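Local structure of DNA photolyase (Agrobacterium tumefaciens, 4U63) at residues Ala349-Leu354 against Met366-Phe371; Gly358-Arg363 against Lys385-Thr390; Asp250-Pro255 against Asn362-Ile367. The protein probably repairs cyclobutane pyrimidine dimers in ultraviolet-damaged DNA, using light, a flavin-adenine dinucleotide cofactor and a methenyltetrahydrofolate antenna chromophore. One frame throughout, in Å; residues are numbered along the deposited sequence. Where two conformers were deposited one is given.

Contact 1: residues Ala349-Leu354 against Met366-Phe371; sequences AGMRQL and MIVASF. With MHF (5,10-methenyl-6,7,8-trihydrofolic acid), chain B.
Two successive helices of the photolyase FAD-binding domain, 345-357 and 362-375, pack here through Gly350, Met351 and Val368, on helices that reach the folate through Leu354 and the flavin through Met366 and Ala369. The approach is close where the first helix has no side chain: Gly350 and Val368 stand 7.0 Å apart from CA to CA, and the bond from CA to CB of Val368 is directed at the first helix. Gly350 CA and Val368 CG1 lie 4.5 Å apart, so that this branch of the valine faces bare backbone. Met351 supplies the rest. Its CB does not head for the second helix, but CG set beside the backbone N (chi1 -58°) and further bends at chi2 and chi3 curl the chain round and bring the sulfur against the valine. SD sits 3.7 Å from Val368 CB and 3.8 Å from each of CG1 and CG2, resting on the isopropyl group almost equidistant from its three carbons, with the two side chains crossing obliquely. Trp386 of helix 380-390 packs on Met351 as well. At the far end of segment 349-354, Leu354 O accepts a 2.8 Å hydrogen bond from NA2, the exocyclic amino group of the folate; the N-H...O angle is only 131°. With no hydrogen bond between the segments, their cohesion rests on dispersion and shape, the polarisable sulfur seated on a branched aliphatic group, while the hydrogen bond at Leu354 O goes to the folate.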
# COMPACT_ATOMS: atom_id res chain seq x y z
N ALA A 349 -18.89 1.30 -8.62
CA ALA A 349 -17.91 2.31 -9.03
C ALA A 349 -16.53 2.03 -8.41
O ALA A 349 -15.53 2.04 -9.11
CB ALA A 349 -18.41 3.70 -8.67
N GLY A 350 -16.49 1.77 -7.10
CA GLY A 350 -15.24 1.45 -6.42
C GLY A 350 -14.53 0.24 -6.98
O GLY A 350 -13.33 0.28 -7.27
N MET A 351 -15.27 -0.85 -7.15
CA MET A 351 -14.66 -2.09 -7.63
C MET A 351 -14.16 -1.94 -9.07
O MET A 351 -13.14 -2.52 -9.43
CB MET A 351 -15.63 -3.27 -7.48
CG MET A 351 -16.10 -3.50 -6.04
SD MET A 351 -14.78 -3.62 -4.83
CE MET A 351 -14.02 -5.17 -5.32
N ARG A 352 -14.87 -1.15 -9.86
CA ARG A 352 -14.45 -0.88 -11.25
C ARG A 352 -13.25 0.06 -11.31
O ARG A 352 -12.36 -0.12 -12.14
CB ARG A 352 -15.61 -0.36 -12.07
CG ARG A 352 -16.69 -1.41 -12.23
CD ARG A 352 -17.87 -0.85 -13.00
NE ARG A 352 -19.07 -1.67 -12.85
CZ ARG A 352 -20.13 -1.60 -13.63
NH1 ARG A 352 -20.16 -0.75 -14.66
NH2 ARG A 352 -21.19 -2.38 -13.40
N GLN A 353 -13.24 1.07 -10.44
CA GLN A 353 -12.06 1.93 -10.30
C GLN A 353 -10.82 1.09 -10.00
O GLN A 353 -9.77 1.27 -10.62
CB GLN A 353 -12.26 2.97 -9.19
CG GLN A 353 -11.02 3.83 -8.97
CD GLN A 353 -11.15 4.84 -7.86
OE1 GLN A 353 -11.82 4.60 -6.84
NE2 GLN A 353 -10.49 5.96 -8.03
N LEU A 354 -10.95 0.19 -9.03
CA LEU A 354 -9.88 -0.70 -8.64
C LEU A 354 -9.38 -1.54 -9.82
O LEU A 354 -8.17 -1.62 -10.08
CB LEU A 354 -10.37 -1.62 -7.51
CG LEU A 354 -9.46 -2.72 -6.98
CD1 LEU A 354 -8.12 -2.16 -6.51
CD2 LEU A 354 -10.17 -3.46 -5.86
N MET A 366 -13.74 1.65 2.30
CA MET A 366 -14.53 1.33 3.50
C MET A 366 -15.93 0.83 3.11
O MET A 366 -16.43 -0.14 3.67
CB MET A 366 -14.64 2.55 4.41
CG MET A 366 -13.33 3.05 4.99
SD MET A 366 -13.53 4.59 5.91
CE MET A 366 -14.44 3.98 7.32
N ILE A 367 -16.54 1.50 2.14
CA ILE A 367 -17.89 1.13 1.68
C ILE A 367 -17.91 -0.27 1.04
O ILE A 367 -18.79 -1.06 1.36
CB ILE A 367 -18.48 2.17 0.70
CG1 ILE A 367 -18.72 3.50 1.44
CG2 ILE A 367 -19.79 1.68 0.10
CD1 ILE A 367 -18.93 4.69 0.53
N VAL A 368 -16.95 -0.56 0.16
CA VAL A 368 -16.95 -1.87 -0.52
C VAL A 368 -16.60 -3.01 0.43
O VAL A 368 -17.13 -4.11 0.31
CB VAL A 368 -16.06 -1.92 -1.79
CG1 VAL A 368 -16.43 -0.82 -2.77
CG2 VAL A 368 -14.57 -1.89 -1.45
N ALA A 369 -15.72 -2.72 1.38
CA ALA A 369 -15.32 -3.71 2.39
C ALA A 369 -16.51 -4.04 3.27
O ALA A 369 -16.81 -5.21 3.51
CB ALA A 369 -14.15 -3.19 3.21
N SER A 370 -17.21 -3.02 3.75
CA SER A 370 -18.40 -3.22 4.55
C SER A 370 -19.48 -3.97 3.76
O SER A 370 -20.16 -4.85 4.30
CB SER A 370 -18.94 -1.89 5.07
OG SER A 370 -20.02 -2.12 5.95
N PHE A 371 -19.65 -3.64 2.48
CA PHE A 371 -20.63 -4.35 1.67
C PHE A 371 -20.35 -5.86 1.61
O PHE A 371 -21.26 -6.68 1.74
CB PHE A 371 -20.71 -3.78 0.27
CG PHE A 371 -21.88 -4.29 -0.51
CD1 PHE A 371 -23.13 -3.69 -0.37
CD2 PHE A 371 -21.76 -5.38 -1.35
CE1 PHE A 371 -24.22 -4.15 -1.06
CE2 PHE A 371 -22.86 -5.85 -2.06
CZ PHE A 371 -24.09 -5.24 -1.91
N1 MHF B . -5.39 -5.70 -10.79
C2 MHF B . -6.08 -4.67 -11.29
NA2 MHF B . -6.11 -3.52 -10.59
N3 MHF B . -6.75 -4.75 -12.50
C4 MHF B . -6.74 -5.88 -13.21
O4 MHF B . -7.34 -5.97 -14.30
C4A MHF B . -5.98 -7.03 -12.69
N5 MHF B . -5.92 -8.28 -13.28
C6 MHF B . -5.55 -9.48 -12.53
C7 MHF B . -4.31 -9.10 -11.71
N8 MHF B . -4.58 -7.91 -10.90
C8A MHF B . -5.31 -6.88 -11.40
C9 MHF B . -5.38 -10.56 -13.61
N10 MHF B . -5.58 -9.85 -14.89
C11 MHF B . -6.33 -8.64 -14.59
C12 MHF B . -6.87 -11.93 -18.35
C13 MHF B . -7.63 -10.84 -17.89
C14 MHF B . -7.25 -10.15 -16.75
C15 MHF B . -6.09 -10.54 -16.04
C16 MHF B . -5.32 -11.59 -16.52
C17 MHF B . -5.70 -12.28 -17.66
C MHF B . -7.25 -12.68 -19.60
O MHF B . -6.43 -13.47 -20.04
N MHF B . -8.41 -12.43 -20.22
CA MHF B . -8.79 -12.97 -21.51
CB MHF B . -9.99 -13.92 -21.41
CG MHF B . -10.05 -14.69 -20.10
CD MHF B . -10.59 -13.90 -18.92
OE1 MHF B . -11.10 -12.77 -19.10
OE2 MHF B . -10.51 -14.41 -17.78
CT MHF B . -9.13 -11.83 -22.45
O1 MHF B . -8.35 -11.61 -23.40
O2 MHF B . -10.16 -11.15 -22.25

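Contact 2: residues Gly358-Arg363 against Lys385-Thr390; sequences GTMHNR and KWFRDT. With MHF (5,10-methenyl-6,7,8-trihydrofolic acid), chain B.
Met360 meets Phe387 because its chain runs out straight before hooking at the end: CG is opposite the backbone N (chi1 -169°), chi2 is extended as well, and a turn at chi3 (-50°) carries the terminal methyl to the ring. CE lies 3.9 Å from Phe387 CZ and 4.1 Å from CE1, approaching the ring obliquely, and the two side chains cross at about a right angle. The other touch is made by backbone. Gly358, which leaves helix 345-357 with a positive phi, turns its CA-H toward Thr390 O, with 3.3 Å from CA to O. That carbonyl oxygen also takes a hydrogen bond of 2.8 Å from NA2 of the folate, while Asp389 O accepts one of 2.9 Å from N8, almost straight at 176°. Two successive carbonyls at the end of the helix thus bind two N-H groups of the pterin. Thr390 OG1 donates to Trp386 O from above the carbonyl plane, and Thr390 CG2 rests against the pterin at 3.6 Å from N1. The contact joins the turn between helices 345-357 and 362-375 to the C-terminal end of helix 380-390; Met360 also packs on Leu354 and Val368, and Phe387 meets Trp403 of helix 398-407 edge-to-face.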
# COMPACT_ATOMS: atom_id res chain seq x y z
N GLY A 358 -5.99 0.24 -10.47
CA GLY A 358 -5.17 -0.37 -9.43
C GLY A 358 -5.23 0.34 -8.10
O GLY A 358 -4.34 0.16 -7.27
N THR A 359 -6.27 1.13 -7.89
CA THR A 359 -6.45 1.84 -6.63
C THR A 359 -7.92 2.15 -6.42
O THR A 359 -8.73 2.00 -7.33
CB THR A 359 -5.61 3.13 -6.58
OG1 THR A 359 -5.57 3.62 -5.24
CG2 THR A 359 -6.16 4.21 -7.52
N MET A 360 -8.26 2.59 -5.22
CA MET A 360 -9.62 2.96 -4.90
C MET A 360 -9.60 4.06 -3.86
O MET A 360 -8.77 4.04 -2.95
CB MET A 360 -10.40 1.75 -4.39
CG MET A 360 -11.91 1.96 -4.29
SD MET A 360 -12.80 0.63 -3.46
CE MET A 360 -12.16 -0.81 -4.33
N HIS A 361 -10.50 5.02 -4.00
CA HIS A 361 -10.62 6.09 -3.00
C HIS A 361 -10.88 5.48 -1.62
O HIS A 361 -11.66 4.54 -1.50
CB HIS A 361 -11.76 7.03 -3.38
CG HIS A 361 -11.83 8.25 -2.53
ND1 HIS A 361 -12.52 8.28 -1.35
CD2 HIS A 361 -11.29 9.49 -2.69
CE1 HIS A 361 -12.42 9.49 -0.81
NE2 HIS A 361 -11.67 10.23 -1.61
N ASN A 362 -10.24 6.01 -0.57
CA ASN A 362 -10.35 5.40 0.77
C ASN A 362 -11.78 5.26 1.31
O ASN A 362 -12.13 4.23 1.89
CB ASN A 362 -9.54 6.16 1.82
CG ASN A 362 -9.71 5.55 3.22
OD1 ASN A 362 -9.19 4.47 3.50
ND2 ASN A 362 -10.47 6.22 4.09
N ARG A 363 -12.58 6.30 1.15
CA ARG A 363 -13.99 6.24 1.56
C ARG A 363 -14.69 5.06 0.89
O ARG A 363 -15.45 4.34 1.52
CB ARG A 363 -14.72 7.55 1.28
CG ARG A 363 -16.22 7.54 1.57
CD ARG A 363 -16.57 7.10 2.98
NE ARG A 363 -16.02 7.98 4.01
CZ ARG A 363 -16.29 7.87 5.31
NH1 ARG A 363 -17.09 6.90 5.77
NH2 ARG A 363 -15.74 8.72 6.17
N LYS A 385 -7.61 -10.64 0.30
CA LYS A 385 -6.87 -11.30 -0.77
C LYS A 385 -7.12 -10.67 -2.13
O LYS A 385 -6.20 -10.53 -2.92
CB LYS A 385 -7.18 -12.80 -0.82
CG LYS A 385 -6.61 -13.57 0.34
CD LYS A 385 -6.79 -15.07 0.21
CE LYS A 385 -6.32 -15.81 1.46
NZ LYS A 385 -7.03 -15.39 2.70
N TRP A 386 -8.37 -10.29 -2.40
CA TRP A 386 -8.70 -9.64 -3.68
C TRP A 386 -7.93 -8.31 -3.79
O TRP A 386 -7.32 -8.03 -4.82
CB TRP A 386 -10.20 -9.37 -3.82
CG TRP A 386 -10.53 -8.67 -5.12
CD1 TRP A 386 -10.88 -7.35 -5.29
CD2 TRP A 386 -10.51 -9.25 -6.43
NE1 TRP A 386 -11.09 -7.08 -6.62
CE2 TRP A 386 -10.87 -8.22 -7.34
CE3 TRP A 386 -10.24 -10.52 -6.92
CZ2 TRP A 386 -10.95 -8.44 -8.72
CZ3 TRP A 386 -10.33 -10.74 -8.31
CH2 TRP A 386 -10.68 -9.71 -9.18
N PHE A 387 -7.94 -7.53 -2.71
CA PHE A 387 -7.20 -6.26 -2.67
C PHE A 387 -5.70 -6.49 -2.85
O PHE A 387 -5.04 -5.71 -3.53
CB PHE A 387 -7.46 -5.53 -1.35
CG PHE A 387 -8.68 -4.64 -1.35
CD1 PHE A 387 -9.78 -4.88 -2.18
CD2 PHE A 387 -8.74 -3.55 -0.49
CE1 PHE A 387 -10.89 -4.05 -2.15
CE2 PHE A 387 -9.85 -2.72 -0.46
CZ PHE A 387 -10.93 -2.96 -1.29
N ARG A 388 -5.17 -7.54 -2.24
CA ARG A 388 -3.76 -7.90 -2.40
C ARG A 388 -3.35 -8.09 -3.86
O ARG A 388 -2.23 -7.77 -4.23
CB ARG A 388 -3.42 -9.18 -1.61
CG ARG A 388 -2.58 -8.94 -0.37
CD ARG A 388 -2.52 -10.16 0.55
NE ARG A 388 -2.47 -11.43 -0.18
CZ ARG A 388 -2.94 -12.60 0.27
NH1 ARG A 388 -3.54 -12.69 1.47
NH2 ARG A 388 -2.83 -13.68 -0.49
N ASP A 389 -4.26 -8.63 -4.67
CA ASP A 389 -3.98 -8.91 -6.08
C ASP A 389 -4.20 -7.71 -7.00
O ASP A 389 -3.65 -7.69 -8.12
CB ASP A 389 -4.83 -10.09 -6.58
CG ASP A 389 -4.30 -10.69 -7.89
OD1 ASP A 389 -3.07 -10.86 -8.06
OD2 ASP A 389 -5.12 -11.00 -8.77
N THR A 390 -4.98 -6.74 -6.54
CA THR A 390 -5.46 -5.66 -7.43
C THR A 390 -4.98 -4.25 -7.10
O THR A 390 -5.05 -3.37 -7.96
CB THR A 390 -6.99 -5.65 -7.47
OG1 THR A 390 -7.51 -5.59 -6.14
CG2 THR A 390 -7.52 -6.90 -8.17
N1 MHF B . -5.39 -5.70 -10.79
C2 MHF B . -6.08 -4.67 -11.29
NA2 MHF B . -6.11 -3.52 -10.59
N3 MHF B . -6.75 -4.75 -12.50
C4 MHF B . -6.74 -5.88 -13.21
O4 MHF B . -7.34 -5.97 -14.30
C4A MHF B . -5.98 -7.03 -12.69
N5 MHF B . -5.92 -8.28 -13.28
C6 MHF B . -5.55 -9.48 -12.53
C7 MHF B . -4.31 -9.10 -11.71
N8 MHF B . -4.58 -7.91 -10.90
C8A MHF B . -5.31 -6.88 -11.40
C9 MHF B . -5.38 -10.56 -13.61
N10 MHF B . -5.58 -9.85 -14.89
C11 MHF B . -6.33 -8.64 -14.59
C12 MHF B . -6.87 -11.93 -18.35
C13 MHF B . -7.63 -10.84 -17.89
C14 MHF B . -7.25 -10.15 -16.75
C15 MHF B . -6.09 -10.54 -16.04
C16 MHF B . -5.32 -11.59 -16.52
C17 MHF B . -5.70 -12.28 -17.66
C MHF B . -7.25 -12.68 -19.60
O MHF B . -6.43 -13.47 -20.04
N MHF B . -8.41 -12.43 -20.22
CA MHF B . -8.79 -12.97 -21.51
CB MHF B . -9.99 -13.92 -21.41
CG MHF B . -10.05 -14.69 -20.10
CD MHF B . -10.59 -13.90 -18.92
OE1 MHF B . -11.10 -12.77 -19.10
OE2 MHF B . -10.51 -14.41 -17.78
CT MHF B . -9.13 -11.83 -22.45
O1 MHF B . -8.35 -11.61 -23.40
O2 MHF B . -10.16 -11.15 -22.25

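Contact 3: residues Asp250-Pro255 against Asn362-Ile367; sequences DFPAKP and NRVRMI. With FAD (flavin-adenine dinucleotide), chain C.
The loop 250-255 approaches the first turn of helix 362-375 most closely at Asp250 and Arg363, whose CA atoms are 6.2 Å apart, and then folds into a type I beta turn from Phe251 to Lys254. Pro252, within that turn, packs its ring on Val364: CB lies 3.7 Å and CG 3.8 Å from Val364 CG2, the two groups crossing at about a right angle. Arg363 lays its aliphatic part against the loop backbone, CG coming within 3.8 Å of Asp250 O, a buried carbonyl oxygen with no partner in the model. Bends at chi2 and chi3 fold the arginine back so that its guanidinium presents an edge to the aspartate, yet OD1 of Asp250 and NH2 of Arg363 remain 4.2 Å apart, too far for a salt bridge though probably favourable electrostatically. Helix 362-375 belongs to the FAD-binding domain of the photolyase: one side takes the loop, while Asn362 and Arg365 turn to the cofactor. Asn362 OD1 accepts a 2.6 Å hydrogen bond from the ribityl O2'. Arg365, extended from CG to NE, passes beside the ribityl chain to set NH1 3.2 Å from C4X of the isoalloxazine, with O2' above one face of its guanidinium and N5 of the flavin at its edge. Its NH2 forms a salt bridge with Asp393.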
# COMPACT_ATOMS: atom_id res chain seq x y z
N ASP A 250 -12.85 13.32 1.74
CA ASP A 250 -14.00 12.42 1.97
C ASP A 250 -14.82 12.13 0.71
O ASP A 250 -15.65 11.21 0.70
CB ASP A 250 -14.95 12.99 3.04
CG ASP A 250 -14.35 12.98 4.44
OD1 ASP A 250 -13.58 12.05 4.76
OD2 ASP A 250 -14.66 13.90 5.23
N PHE A 251 -14.60 12.91 -0.35
CA PHE A 251 -15.46 12.91 -1.52
C PHE A 251 -14.74 12.28 -2.72
O PHE A 251 -13.87 12.92 -3.32
CB PHE A 251 -15.90 14.34 -1.81
CG PHE A 251 -16.62 14.98 -0.66
CD1 PHE A 251 -17.96 14.71 -0.43
CD2 PHE A 251 -15.96 15.83 0.22
CE1 PHE A 251 -18.64 15.28 0.64
CE2 PHE A 251 -16.63 16.40 1.29
CZ PHE A 251 -17.97 16.13 1.50
N PRO A 252 -15.11 11.03 -3.09
CA PRO A 252 -14.33 10.30 -4.10
C PRO A 252 -14.30 10.90 -5.49
O PRO A 252 -13.38 10.59 -6.24
CB PRO A 252 -15.00 8.91 -4.13
CG PRO A 252 -16.35 9.12 -3.59
CD PRO A 252 -16.20 10.20 -2.56
N ALA A 253 -15.28 11.72 -5.84
CA ALA A 253 -15.27 12.39 -7.15
C ALA A 253 -14.15 13.41 -7.24
O ALA A 253 -13.71 13.76 -8.34
CB ALA A 253 -16.62 13.06 -7.41
N LYS A 254 -13.69 13.90 -6.09
CA LYS A 254 -12.67 14.95 -6.06
C LYS A 254 -11.28 14.37 -6.03
O LYS A 254 -10.99 13.49 -5.21
CB LYS A 254 -12.88 15.84 -4.84
CG LYS A 254 -14.24 16.51 -4.86
CD LYS A 254 -14.44 17.45 -3.69
CE LYS A 254 -15.79 18.13 -3.81
NZ LYS A 254 -16.20 18.79 -2.55
N PRO A 255 -10.38 14.86 -6.91
CA PRO A 255 -8.99 14.42 -6.87
C PRO A 255 -8.22 15.16 -5.77
O PRO A 255 -7.28 15.89 -6.05
CB PRO A 255 -8.48 14.77 -8.28
CG PRO A 255 -9.27 15.96 -8.67
CD PRO A 255 -10.63 15.80 -8.03
N ASN A 362 -10.24 6.01 -0.57
CA ASN A 362 -10.35 5.40 0.77
C ASN A 362 -11.78 5.26 1.31
O ASN A 362 -12.13 4.23 1.89
CB ASN A 362 -9.54 6.16 1.82
CG ASN A 362 -9.71 5.55 3.22
OD1 ASN A 362 -9.19 4.47 3.50
ND2 ASN A 362 -10.47 6.22 4.09
N ARG A 363 -12.58 6.30 1.15
CA ARG A 363 -13.99 6.24 1.56
C ARG A 363 -14.69 5.06 0.89
O ARG A 363 -15.45 4.34 1.52
CB ARG A 363 -14.72 7.55 1.28
CG ARG A 363 -16.22 7.54 1.57
CD ARG A 363 -16.57 7.10 2.98
NE ARG A 363 -16.02 7.98 4.01
CZ ARG A 363 -16.29 7.87 5.31
NH1 ARG A 363 -17.09 6.90 5.77
NH2 ARG A 363 -15.74 8.72 6.17
N VAL A 364 -14.41 4.87 -0.39
CA VAL A 364 -15.06 3.82 -1.15
C VAL A 364 -14.48 2.45 -0.74
O VAL A 364 -15.21 1.44 -0.74
CB VAL A 364 -15.01 4.10 -2.67
CG1 VAL A 364 -15.80 3.06 -3.42
CG2 VAL A 364 -15.59 5.49 -2.97
N ARG A 365 -13.19 2.39 -0.37
CA ARG A 365 -12.64 1.14 0.19
C ARG A 365 -13.43 0.70 1.42
O ARG A 365 -13.77 -0.48 1.56
CB ARG A 365 -11.16 1.25 0.56
CG ARG A 365 -10.24 1.48 -0.60
CD ARG A 365 -8.78 1.23 -0.26
NE ARG A 365 -7.91 1.95 -1.18
CZ ARG A 365 -6.60 1.76 -1.36
NH1 ARG A 365 -5.92 0.81 -0.71
NH2 ARG A 365 -5.96 2.53 -2.23
N MET A 366 -13.74 1.65 2.30
CA MET A 366 -14.53 1.33 3.50
C MET A 366 -15.93 0.83 3.11
O MET A 366 -16.43 -0.14 3.67
CB MET A 366 -14.64 2.55 4.41
CG MET A 366 -13.33 3.05 4.99
SD MET A 366 -13.53 4.59 5.91
CE MET A 366 -14.44 3.98 7.32
N ILE A 367 -16.54 1.50 2.14
CA ILE A 367 -17.89 1.13 1.68
C ILE A 367 -17.91 -0.27 1.04
O ILE A 367 -18.79 -1.06 1.36
CB ILE A 367 -18.48 2.17 0.70
CG1 ILE A 367 -18.72 3.50 1.44
CG2 ILE A 367 -19.79 1.68 0.10
CD1 ILE A 367 -18.93 4.69 0.53
PA FAD C . -3.77 10.22 1.22
O1A FAD C . -5.12 10.64 1.70
O2A FAD C . -3.00 11.16 0.35
O5B FAD C . -2.94 9.79 2.52
C5B FAD C . -1.51 9.84 2.57
C4B FAD C . -0.91 8.51 2.97
O4B FAD C . -1.35 8.11 4.27
C3B FAD C . -1.28 7.37 2.05
O3B FAD C . -0.50 7.36 0.85
C2B FAD C . -1.06 6.16 2.94
O2B FAD C . 0.32 5.78 2.98
C1B FAD C . -1.46 6.68 4.30
N9A FAD C . -2.86 6.35 4.68
C8A FAD C . -3.94 7.12 4.46
N7A FAD C . -5.05 6.55 4.95
C5A FAD C . -4.69 5.39 5.54
C6A FAD C . -5.39 4.31 6.24
N6A FAD C . -6.72 4.38 6.42
N1A FAD C . -4.64 3.27 6.67
C2A FAD C . -3.31 3.21 6.47
N3A FAD C . -2.61 4.17 5.84
C4A FAD C . -3.24 5.26 5.36
N1 FAD C . -3.49 1.67 2.23
C2 FAD C . -2.33 1.19 1.73
O2 FAD C . -1.35 1.98 1.69
N3 FAD C . -2.21 -0.09 1.30
C4 FAD C . -3.25 -0.96 1.34
O4 FAD C . -3.13 -2.15 0.95
C4X FAD C . -4.55 -0.50 1.86
N5 FAD C . -5.66 -1.29 1.92
C5X FAD C . -6.83 -0.82 2.44
C6 FAD C . -7.95 -1.63 2.53
C7 FAD C . -9.16 -1.15 3.04
C7M FAD C . -10.37 -2.05 3.13
C8 FAD C . -9.26 0.25 3.50
C8M FAD C . -10.54 0.82 4.07
C9 FAD C . -8.16 1.06 3.41
C9A FAD C . -6.94 0.60 2.91
N10 FAD C . -5.80 1.45 2.81
C10 FAD C . -4.60 0.92 2.31
C1' FAD C . -5.81 2.83 3.32
C2' FAD C . -6.16 3.97 2.39
O2' FAD C . -7.43 3.71 1.78
C3' FAD C . -5.09 4.23 1.35
O3' FAD C . -3.82 4.42 1.97
C4' FAD C . -5.47 5.47 0.54
O4' FAD C . -6.62 5.18 -0.25
C5' FAD C . -4.31 5.86 -0.36
O5' FAD C . -4.61 7.02 -1.15
P FAD C . -3.68 8.31 -1.00
O1P FAD C . -4.15 9.33 -1.98
O2P FAD C . -2.23 7.93 -1.11
O3P FAD C . -3.99 8.78 0.50

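Helix 362-375 runs through the whole set: contact 3 uses its first turn, contact 1 the following one, and contact 2 the connection that leads into it. The centres of contacts 1 and 2 are about 8 Å apart and those of 1 and 3 about 9 Å, while contacts 2 and 3 are separated by about 12 Å. Contacts 1 and 2 converge on the folate amino group, and a probable hydrogen bond of 3.2 Å from His361 N to Gln353 OE1 ties them together. Another, of 2.9 Å from Arg365 NE to Met360 O, links contacts 2 and 3. Gly350 CA and Val364 CG1, 3.5 Å apart, join contact 1 to contact 3. Both ligands thus touch this group of helices.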